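Vinylacetyl-CoA Delta-isomerase (Nitrosopumilus maritimus SCM1, PDB 6VJR) probably dehydrates 4-hydroxybutyryl-CoA and isomerises vinylacetyl-CoA, using FAD and a [4Fe-4S] cluster. Local coordinates at residues S232-G246 and M422-R435. Numbering follows the deposited sequence.
Sequences SCDTRSMEEGDIDDG and MRILRLIENMTLGR. With NA (sodium ion), chain K; NA (sodium ion), chain L.
G246 rests on helix 418-432 with its CA 3.9 Å from the CA of L427, and S232 meets G434 just beyond the helix end; between them the 232-246 loop bows outward through a 3-10 segment. The type I turn I243-G246 brings G246 so close that a CB would run into R426 O and N430 CB. At the other end, S232 OG donates to L433 O at 2.7 Å.

Four charged side chains join the two segments. R236, extended from CG to NE, grips E429 end-on, NH1 to OE1 at 2.9 Å and NH2 to OE2 at 3.1 Å, the two planes 59° apart. Its NH1 also donates to D244 O, in the guanidinium plane. R426 NH1 reaches the same OE1 from the opposite face of the carboxylate, and this shared anion probably offsets the nearness of the two arginines. The R426 chain bends at chi2 (-66°) and lies alongside D244, whose OD1 takes NE at 3.0 Å from above the carboxylate plane; OD2 is held by E394 N and by R230 of the second subunit. Without the R426 guanidinium, as with an alanine here, D244 OD1 would probably lose its mate and E429 OE1 the donor on one face.

I243 CG1 sits over the centre of the R423 guanidinium, 3.6 Å above it, while E419 takes R423 NH2. R435 lays one guanidinium face on D234 CA, its NE bonded to Q231.

R236 O, E239 O, G241 O, D245 OD1 and two waters bind a sodium ion. The buried salt-bridge network thus ties this sodium-binding loop, between strands 224-228 and 254-259, to a helix of the acyl-CoA dehydrogenase-like C-terminal region.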
ATOM      1  N   SER A 232     -25.621 -10.235   0.108  1.00 13.93           N
ATOM      2  CA  SER A 232     -25.367 -10.075   1.532  1.00 13.53           C
ATOM      3  C   SER A 232     -26.493  -9.262   2.189  1.00 11.71           C
ATOM      4  O   SER A 232     -26.780  -8.179   1.737  1.00 14.63           O
ATOM      5  CB  SER A 232     -24.029  -9.460   1.794  1.00 14.10           C
ATOM      6  OG  SER A 232     -23.861  -9.363   3.201  1.00 15.49           O
ATOM      7  N   CYS A 233     -27.160  -9.810   3.213  1.00 12.45           N
ATOM      8  CA  CYS A 233     -28.210  -9.102   3.943  1.00 13.19           C
ATOM      9  C   CYS A 233     -29.471  -8.869   3.108  1.00 12.41           C
ATOM     10  O   CYS A 233     -30.327  -8.049   3.505  1.00 13.72           O
ATOM     11  CB  CYS A 233     -27.728  -7.772   4.562  1.00 12.88           C
ATOM     12  SG  CYS A 233     -26.400  -7.982   5.748  1.00 15.94           S
ATOM     13  N   ASP A 234     -29.643  -9.633   2.015  1.00 12.42           N
ATOM     14  CA  ASP A 234     -30.767  -9.436   1.095  1.00 13.34           C
ATOM     15  C   ASP A 234     -32.109  -9.401   1.847  1.00 14.33           C
ATOM     16  O   ASP A 234     -32.944  -8.525   1.615  1.00 15.10           O
ATOM     17  CB  ASP A 234     -30.767 -10.491   0.001  1.00 13.49           C
ATOM     18  CG  ASP A 234     -30.534 -11.956   0.384  1.00 14.06           C
ATOM     19  OD1 ASP A 234     -30.597 -12.304   1.605  1.00 14.93           O
ATOM     20  OD2 ASP A 234     -30.207 -12.749  -0.529  1.00 15.04           O
ATOM     21  N   THR A 235     -32.316 -10.366   2.735  1.00 13.79           N
ATOM     22  CA  THR A 235     -33.620 -10.580   3.326  1.00 14.91           C
ATOM     23  C   THR A 235     -33.988  -9.539   4.372  1.00 15.17           C
ATOM     24  O   THR A 235     -35.153  -9.501   4.777  1.00 16.22           O
ATOM     25  CB  THR A 235     -33.802 -11.999   3.834  1.00 16.58           C
ATOM     26  OG1 THR A 235     -32.805 -12.188   4.822  1.00 17.53           O
ATOM     27  CG2 THR A 235     -33.763 -13.016   2.701  1.00 16.58           C
ATOM     28  N   ARG A 236     -33.063  -8.634   4.747  1.00 14.72           N
ATOM     29  CA  ARG A 236     -33.475  -7.564   5.628  1.00 14.84           C
ATOM     30  C   ARG A 236     -34.571  -6.731   4.974  1.00 14.37           C
ATOM     31  O   ARG A 236     -35.406  -6.114   5.668  1.00 16.74           O
ATOM     32  CB  ARG A 236     -32.308  -6.666   6.012  1.00 14.28           C
ATOM     33  CG  ARG A 236     -31.332  -7.416   6.908  1.00 14.32           C
ATOM     34  CD  ARG A 236     -30.306  -6.518   7.477  1.00 13.75           C
ATOM     35  NE  ARG A 236     -29.257  -7.200   8.236  1.00 14.22           N
ATOM     36  CZ  ARG A 236     -28.282  -6.602   8.883  1.00 14.08           C
ATOM     37  NH1 ARG A 236     -28.245  -5.304   8.945  1.00 14.88           N
ATOM     38  NH2 ARG A 236     -27.313  -7.303   9.498  1.00 15.18           N
ATOM     39  N   SER A 237     -34.506  -6.641   3.650  0.64 15.42           N
ATOM     40  CA  SER A 237     -35.494  -5.910   2.879  0.64 16.77           C
ATOM     41  C   SER A 237     -36.906  -6.435   3.133  0.64 17.67           C
ATOM     42  O   SER A 237     -37.854  -5.672   3.027  0.64 18.69           O
ATOM     43  CB  SER A 237     -35.181  -5.974   1.399  0.64 18.25           C
ATOM     44  OG  SER A 237     -35.286  -7.309   0.914  0.64 19.12           O
ATOM     45  N   MET A 238     -37.029  -7.741   3.375  1.00 17.07           N
ATOM     46  CA  MET A 238     -38.295  -8.426   3.534  1.00 19.56           C
ATOM     47  C   MET A 238     -38.799  -8.393   4.975  1.00 20.36           C
ATOM     48  O   MET A 238     -39.912  -8.846   5.227  1.00 23.94           O
ATOM     49  CB  MET A 238     -38.159  -9.877   3.057  1.00 20.46           C
ATOM     50  CG  MET A 238     -37.811  -9.920   1.582  1.00 22.51           C
ATOM     51  SD  MET A 238     -37.188 -11.488   0.959  1.00 23.90           S
ATOM     52  CE  MET A 238     -38.589 -12.573   1.252  1.00 30.04           C
ATOM     53  N   GLU A 239     -37.964  -7.929   5.907  1.00 17.93           N
ATOM     54  CA  GLU A 239     -38.350  -7.779   7.299  1.00 19.33           C
ATOM     55  C   GLU A 239     -39.060  -6.440   7.462  1.00 19.62           C
ATOM     56  O   GLU A 239     -38.725  -5.477   6.787  1.00 19.04           O
ATOM     57  CB  GLU A 239     -37.152  -7.732   8.254  1.00 19.09           C
ATOM     58  CG  GLU A 239     -36.163  -8.893   8.167  1.00 20.71           C
ATOM     59  CD  GLU A 239     -34.821  -8.579   8.853  1.00 20.36           C
ATOM     60  OE1 GLU A 239     -33.921  -9.478   8.769  1.00 20.12           O
ATOM     61  OE2 GLU A 239     -34.670  -7.441   9.469  1.00 19.53           O
ATOM     62  N   GLU A 240     -40.033  -6.400   8.364  1.00 20.55           N
ATOM     63  CA  GLU A 240     -40.659  -5.152   8.737  1.00 22.78           C
ATOM     64  C   GLU A 240     -39.592  -4.296   9.403  1.00 21.33           C
ATOM     65  O   GLU A 240     -38.670  -4.788  10.079  1.00 25.65           O
ATOM     66  CB  GLU A 240     -41.841  -5.334   9.692  1.00 28.27           C
ATOM     67  CG  GLU A 240     -42.941  -6.181   9.074  1.00 34.86           C
ATOM     68  CD  GLU A 240     -44.074  -5.384   8.450  1.00 44.56           C
ATOM     69  OE1 GLU A 240     -43.777  -4.509   7.607  1.00 54.64           O
ATOM     70  OE2 GLU A 240     -45.249  -5.633   8.828  1.00 54.13           O
ATOM     71  N   GLY A 241     -39.704  -3.017   9.141  1.00 20.04           N
ATOM     72  CA  GLY A 241     -38.782  -2.025   9.644  1.00 19.63           C
ATOM     73  C   GLY A 241     -37.744  -1.713   8.576  1.00 18.75           C
ATOM     74  O   GLY A 241     -37.328  -2.595   7.821  1.00 21.07           O
ATOM     75  N   ASP A 242     -37.286  -0.463   8.556  1.00 17.35           N
ATOM     76  CA  ASP A 242     -36.375  -0.006   7.528  1.00 19.92           C
ATOM     77  C   ASP A 242     -34.978   0.338   8.054  1.00 16.47           C
ATOM     78  O   ASP A 242     -34.080   0.536   7.251  1.00 17.50           O
ATOM     79  CB  ASP A 242     -36.984   1.191   6.816  1.00 22.64           C
ATOM     80  CG  ASP A 242     -38.183   0.870   5.928  1.00 27.23           C
ATOM     81  OD1 ASP A 242     -38.390  -0.341   5.577  1.00 32.16           O
ATOM     82  OD2 ASP A 242     -38.899   1.833   5.575  1.00 32.92           O
ATOM     83  N   ILE A 243     -34.767   0.432   9.366  1.00 15.87           N
ATOM     84  CA  ILE A 243     -33.473   0.843   9.877  1.00 15.73           C
ATOM     85  C   ILE A 243     -32.380  -0.172   9.538  1.00 15.02           C
ATOM     86  O   ILE A 243     -31.330   0.229   9.065  1.00 14.05           O
ATOM     87  CB  ILE A 243     -33.549   1.168  11.367  1.00 16.80           C
ATOM     88  CG1 ILE A 243     -34.443   2.377  11.646  1.00 18.63           C
ATOM     89  CG2 ILE A 243     -32.158   1.329  11.957  1.00 18.97           C
ATOM     90  CD1 ILE A 243     -34.573   2.717  13.116  1.00 21.61           C
ATOM     91  N   ASP A 244     -32.637  -1.468   9.740  1.00 14.56           N
ATOM     92  CA  ASP A 244     -31.573  -2.456   9.600  1.00 14.92           C
ATOM     93  C   ASP A 244     -31.125  -2.619   8.147  1.00 14.64           C
ATOM     94  O   ASP A 244     -30.030  -3.084   7.883  1.00 15.95           O
ATOM     95  CB  ASP A 244     -31.949  -3.767  10.270  1.00 15.64           C
ATOM     96  CG  ASP A 244     -32.140  -3.665  11.774  1.00 17.04           C
ATOM     97  OD1 ASP A 244     -31.688  -2.645  12.323  1.00 20.31           O
ATOM     98  OD2 ASP A 244     -32.754  -4.594  12.373  1.00 16.53           O
ATOM     99  N   ASP A 245     -31.938  -2.180   7.183  1.00 13.89           N
ATOM    100  CA  ASP A 245     -31.563  -2.181   5.784  1.00 14.83           C
ATOM    101  C   ASP A 245     -30.408  -1.215   5.446  1.00 14.73           C
ATOM    102  O   ASP A 245     -29.729  -1.384   4.403  1.00 16.16           O
ATOM    103  CB  ASP A 245     -32.714  -1.742   4.872  1.00 16.12           C
ATOM    104  CG  ASP A 245     -34.072  -2.438   4.994  1.00 20.46           C
ATOM    105  OD1 ASP A 245     -34.399  -2.973   6.062  1.00 23.73           O
ATOM    106  OD2 ASP A 245     -34.824  -2.469   4.004  1.00 25.17           O
ATOM    107  N   GLY A 246     -30.251  -0.145   6.243  1.00 13.74           N
ATOM    108  CA  GLY A 246     -29.217   0.868   6.052  1.00 14.55           C
ATOM    109  C   GLY A 246     -29.617   1.898   5.015  1.00 14.36           C
ATOM    110  O   GLY A 246     -29.769   3.081   5.329  1.00 16.59           O
ATOM    111  N   MET A 422     -28.035   4.938  15.211  1.00 13.91           N
ATOM    112  CA  MET A 422     -28.318   3.617  14.670  1.00 14.43           C
ATOM    113  C   MET A 422     -28.442   3.636  13.149  1.00 13.15           C
ATOM    114  O   MET A 422     -27.890   2.772  12.467  1.00 14.33           O
ATOM    115  CB  MET A 422     -29.556   2.983  15.300  1.00 16.25           C
ATOM    116  CG  MET A 422     -29.391   2.778  16.761  1.00 19.22           C
ATOM    117  SD  MET A 422     -30.784   2.003  17.603  1.00 27.41           S
ATOM    118  CE  MET A 422     -31.213   0.835  16.307  1.00 31.89           C
ATOM    119  N   ARG A 423     -29.200   4.583  12.612  1.00 13.36           N
ATOM    120  CA  ARG A 423     -29.414   4.616  11.179  1.00 13.41           C
ATOM    121  C   ARG A 423     -28.094   4.793  10.418  1.00 12.47           C
ATOM    122  O   ARG A 423     -27.876   4.163   9.388  1.00 14.11           O
ATOM    123  CB  ARG A 423     -30.381   5.755  10.817  1.00 13.61           C
ATOM    124  CG  ARG A 423     -31.830   5.423  11.100  1.00 14.59           C
ATOM    125  CD  ARG A 423     -32.725   6.645  10.938  1.00 16.24           C
ATOM    126  NE  ARG A 423     -34.145   6.365  11.081  1.00 18.20           N
ATOM    127  CZ  ARG A 423     -34.876   5.700  10.209  1.00 18.35           C
ATOM    128  NH1 ARG A 423     -34.424   5.441   8.998  1.00 16.78           N
ATOM    129  NH2 ARG A 423     -36.125   5.405  10.519  1.00 21.32           N
ATOM    130  N   ILE A 424     -27.221   5.685  10.906  1.00 12.74           N
ATOM    131  CA  ILE A 424     -25.997   5.952  10.164  1.00 12.79           C
ATOM    132  C   ILE A 424     -25.066   4.726  10.252  1.00 12.20           C
ATOM    133  O   ILE A 424     -24.422   4.360   9.275  1.00 12.50           O
ATOM    134  CB  ILE A 424     -25.308   7.272  10.548  1.00 13.54           C
ATOM    135  CG1 ILE A 424     -24.443   7.743   9.378  1.00 14.72           C
ATOM    136  CG2 ILE A 424     -24.527   7.163  11.852  1.00 13.39           C
ATOM    137  CD1 ILE A 424     -25.254   8.329   8.238  1.00 14.10           C
ATOM    138  N   LEU A 425     -25.011   4.054  11.401  1.00 12.08           N
ATOM    139  CA  LEU A 425     -24.243   2.821  11.519  1.00 11.82           C
ATOM    140  C   LEU A 425     -24.730   1.744  10.547  1.00 11.87           C
ATOM    141  O   LEU A 425     -23.917   1.082   9.886  1.00 13.14           O
ATOM    142  CB  LEU A 425     -24.238   2.317  12.961  1.00 12.67           C
ATOM    143  CG  LEU A 425     -23.457   3.165  13.974  1.00 14.42           C
ATOM    144  CD1 LEU A 425     -23.883   2.854  15.372  1.00 14.68           C
ATOM    145  CD2 LEU A 425     -21.976   2.897  13.814  1.00 14.41           C
ATOM    146  N   ARG A 426     -26.051   1.593  10.445  1.00 12.51           N
ATOM    147  CA  ARG A 426     -26.633   0.638   9.486  1.00 12.19           C
ATOM    148  C   ARG A 426     -26.258   0.999   8.045  1.00 11.91           C
ATOM    149  O   ARG A 426     -26.046   0.125   7.226  1.00 12.40           O
ATOM    150  CB  ARG A 426     -28.150   0.503   9.657  1.00 12.86           C
ATOM    151  CG  ARG A 426     -28.492  -0.255  10.942  1.00 12.88           C
ATOM    152  CD  ARG A 426     -28.036  -1.695  10.876  1.00 13.13           C
ATOM    153  NE  ARG A 426     -28.671  -2.451  11.948  1.00 13.48           N
ATOM    154  CZ  ARG A 426     -28.042  -3.399  12.687  1.00 14.38           C
ATOM    155  NH1 ARG A 426     -26.912  -3.902  12.250  1.00 16.72           N
ATOM    156  NH2 ARG A 426     -28.622  -3.866  13.783  1.00 16.24           N
ATOM    157  N   LEU A 427     -26.236   2.302   7.704  1.00 11.68           N
ATOM    158  CA  LEU A 427     -25.814   2.715   6.378  1.00 12.91           C
ATOM    159  C   LEU A 427     -24.386   2.238   6.082  1.00 12.28           C
ATOM    160  O   LEU A 427     -24.106   1.679   4.994  1.00 12.49           O
ATOM    161  CB  LEU A 427     -26.040   4.192   6.111  1.00 13.17           C
ATOM    162  CG  LEU A 427     -25.667   4.656   4.707  1.00 13.65           C
ATOM    163  CD1 LEU A 427     -26.497   3.988   3.627  1.00 14.74           C
ATOM    164  CD2 LEU A 427     -25.777   6.159   4.626  1.00 14.25           C
ATOM    165  N   ILE A 428     -23.482   2.459   7.041  1.00 11.39           N
ATOM    166  CA  ILE A 428     -22.090   2.018   6.882  1.00 12.03           C
ATOM    167  C   ILE A 428     -22.020   0.499   6.730  1.00 11.30           C
ATOM    168  O   ILE A 428     -21.333   0.004   5.837  1.00 11.91           O
ATOM    169  CB  ILE A 428     -21.195   2.550   8.014  1.00 13.13           C
ATOM    170  CG1 ILE A 428     -21.163   4.068   7.995  1.00 13.73           C
ATOM    171  CG2 ILE A 428     -19.788   1.988   7.859  1.00 12.99           C
ATOM    172  CD1 ILE A 428     -20.497   4.709   9.207  1.00 15.10           C
ATOM    173  N   GLU A 429     -22.745  -0.242   7.571  1.00 12.04           N
ATOM    174  CA  GLU A 429     -22.796  -1.696   7.445  1.00 11.63           C
ATOM    175  C   GLU A 429     -23.283  -2.121   6.053  1.00 11.91           C
ATOM    176  O   GLU A 429     -22.721  -2.988   5.400  1.00 13.73           O
ATOM    177  CB  GLU A 429     -23.680  -2.270   8.552  1.00 13.19           C
ATOM    178  CG  GLU A 429     -23.692  -3.789   8.612  1.00 15.91           C
ATOM    179  CD  GLU A 429     -24.873  -4.434   9.370  1.00 17.22           C
ATOM    180  OE1 GLU A 429     -25.910  -3.743   9.570  1.00 19.24           O
ATOM    181  OE2 GLU A 429     -24.780  -5.623   9.780  1.00 21.22           O
ATOM    182  N   ASN A 430     -24.338  -1.463   5.582  1.00 11.36           N
ATOM    183  CA  ASN A 430     -24.939  -1.782   4.302  1.00 12.05           C
ATOM    184  C   ASN A 430     -23.967  -1.612   3.140  1.00 10.98           C
ATOM    185  O   ASN A 430     -23.995  -2.387   2.196  1.00 13.71           O
ATOM    186  CB  ASN A 430     -26.164  -0.889   4.105  1.00 12.33           C
ATOM    187  CG  ASN A 430     -26.761  -0.873   2.719  1.00 15.22           C
ATOM    188  OD1 ASN A 430     -27.430  -1.819   2.279  1.00 20.41           O
ATOM    189  ND2 ASN A 430     -26.476   0.184   1.999  1.00 14.83           N
ATOM    190  N   MET A 431     -23.143  -0.581   3.201  1.00 11.16           N
ATOM    191  CA  MET A 431     -22.217  -0.278   2.115  1.00 11.66           C
ATOM    192  C   MET A 431     -20.893  -1.045   2.210  1.00 11.98           C
ATOM    193  O   MET A 431     -20.181  -1.115   1.201  1.00 13.62           O
ATOM    194  CB  MET A 431     -21.950   1.220   2.053  1.00 13.18           C
ATOM    195  CG  MET A 431     -23.204   1.989   1.696  1.00 14.95           C
ATOM    196  SD  MET A 431     -22.935   3.746   1.448  1.00 17.49           S
ATOM    197  CE  MET A 431     -22.173   3.662  -0.186  1.00 19.59           C
ATOM    198  N   THR A 432     -20.538  -1.588   3.382  1.00 12.28           N
ATOM    199  CA  THR A 432     -19.237  -2.257   3.560  1.00 12.66           C
ATOM    200  C   THR A 432     -19.339  -3.770   3.737  1.00 12.77           C
ATOM    201  O   THR A 432     -18.383  -4.469   3.420  1.00 14.15           O
ATOM    202  CB  THR A 432     -18.511  -1.574   4.719  1.00 13.50           C
ATOM    203  OG1 THR A 432     -19.174  -1.795   5.957  1.00 14.83           O
ATOM    204  CG2 THR A 432     -18.300  -0.092   4.460  1.00 14.42           C
ATOM    205  N   LEU A 433     -20.473  -4.271   4.236  1.00 12.98           N
ATOM    206  CA  LEU A 433     -20.732  -5.691   4.412  1.00 15.15           C
ATOM    207  C   LEU A 433     -22.020  -6.168   3.734  1.00 15.52           C
ATOM    208  O   LEU A 433     -22.114  -7.329   3.333  1.00 17.47           O
ATOM    209  CB  LEU A 433     -20.770  -6.061   5.891  1.00 15.73           C
ATOM    210  CG  LEU A 433     -19.468  -5.864   6.655  1.00 16.99           C
ATOM    211  CD1 LEU A 433     -19.655  -6.084   8.145  1.00 20.31           C
ATOM    212  CD2 LEU A 433     -18.450  -6.767   6.087  1.00 17.13           C
ATOM    213  N   GLY A 434     -23.027  -5.317   3.654  1.00 13.40           N
ATOM    214  CA  GLY A 434     -24.370  -5.711   3.297  1.00 14.46           C
ATOM    215  C   GLY A 434     -24.690  -5.547   1.828  1.00 14.08           C
ATOM    216  O   GLY A 434     -23.826  -5.706   0.952  1.00 14.05           O
ATOM    217  N   ARG A 435     -25.969  -5.194   1.576  1.00 13.82           N
ATOM    218  CA  ARG A 435     -26.493  -5.383   0.238  1.00 14.66           C
ATOM    219  C   ARG A 435     -25.777  -4.473  -0.757  1.00 13.94           C
ATOM    220  O   ARG A 435     -25.593  -4.845  -1.923  1.00 16.47           O
ATOM    221  CB  ARG A 435     -27.987  -5.035   0.191  1.00 16.45           C
ATOM    222  CG  ARG A 435     -28.962  -6.097   0.635  1.00 19.61           C
ATOM    223  CD  ARG A 435     -30.370  -5.776   0.203  1.00 20.49           C
ATOM    224  NE  ARG A 435     -30.591  -6.354  -1.129  1.00 22.39           N
ATOM    225  CZ  ARG A 435     -31.730  -6.385  -1.774  1.00 22.38           C
ATOM    226  NH1 ARG A 435     -31.795  -7.022  -2.943  1.00 24.67           N
ATOM    227  NH2 ARG A 435     -32.780  -5.801  -1.239  1.00 24.26           N
TER
HETATM  228 NA    NA K 607     -36.385  -4.216   6.603  1.00 20.38          NA
HETATM  229 NA    NA L 608     -38.848  -3.490   2.936  1.00 36.68          NA
HETATM  230  O   HOH W   1     -35.677  -4.920   8.928  1.00 30.89           O
HETATM  231  O   HOH W   2     -37.277  -3.065   4.763  1.00 22.65           O
HETATM  232  O   HOH W   3     -39.281  -0.907   2.888  1.00 36.72           O
HETATM  233  O   HOH W   4     -27.335  -2.565   6.997  1.00 21.28           O
HETATM  234  O   HOH W   5     -30.581   3.223   8.353  1.00 23.67           O
HETATM  235  O   HOH W   6     -37.869  -3.081   0.665  1.00 23.65           O
HETATM  236  O   HOH W   7     -40.712  -3.320   2.139  1.00 39.44           O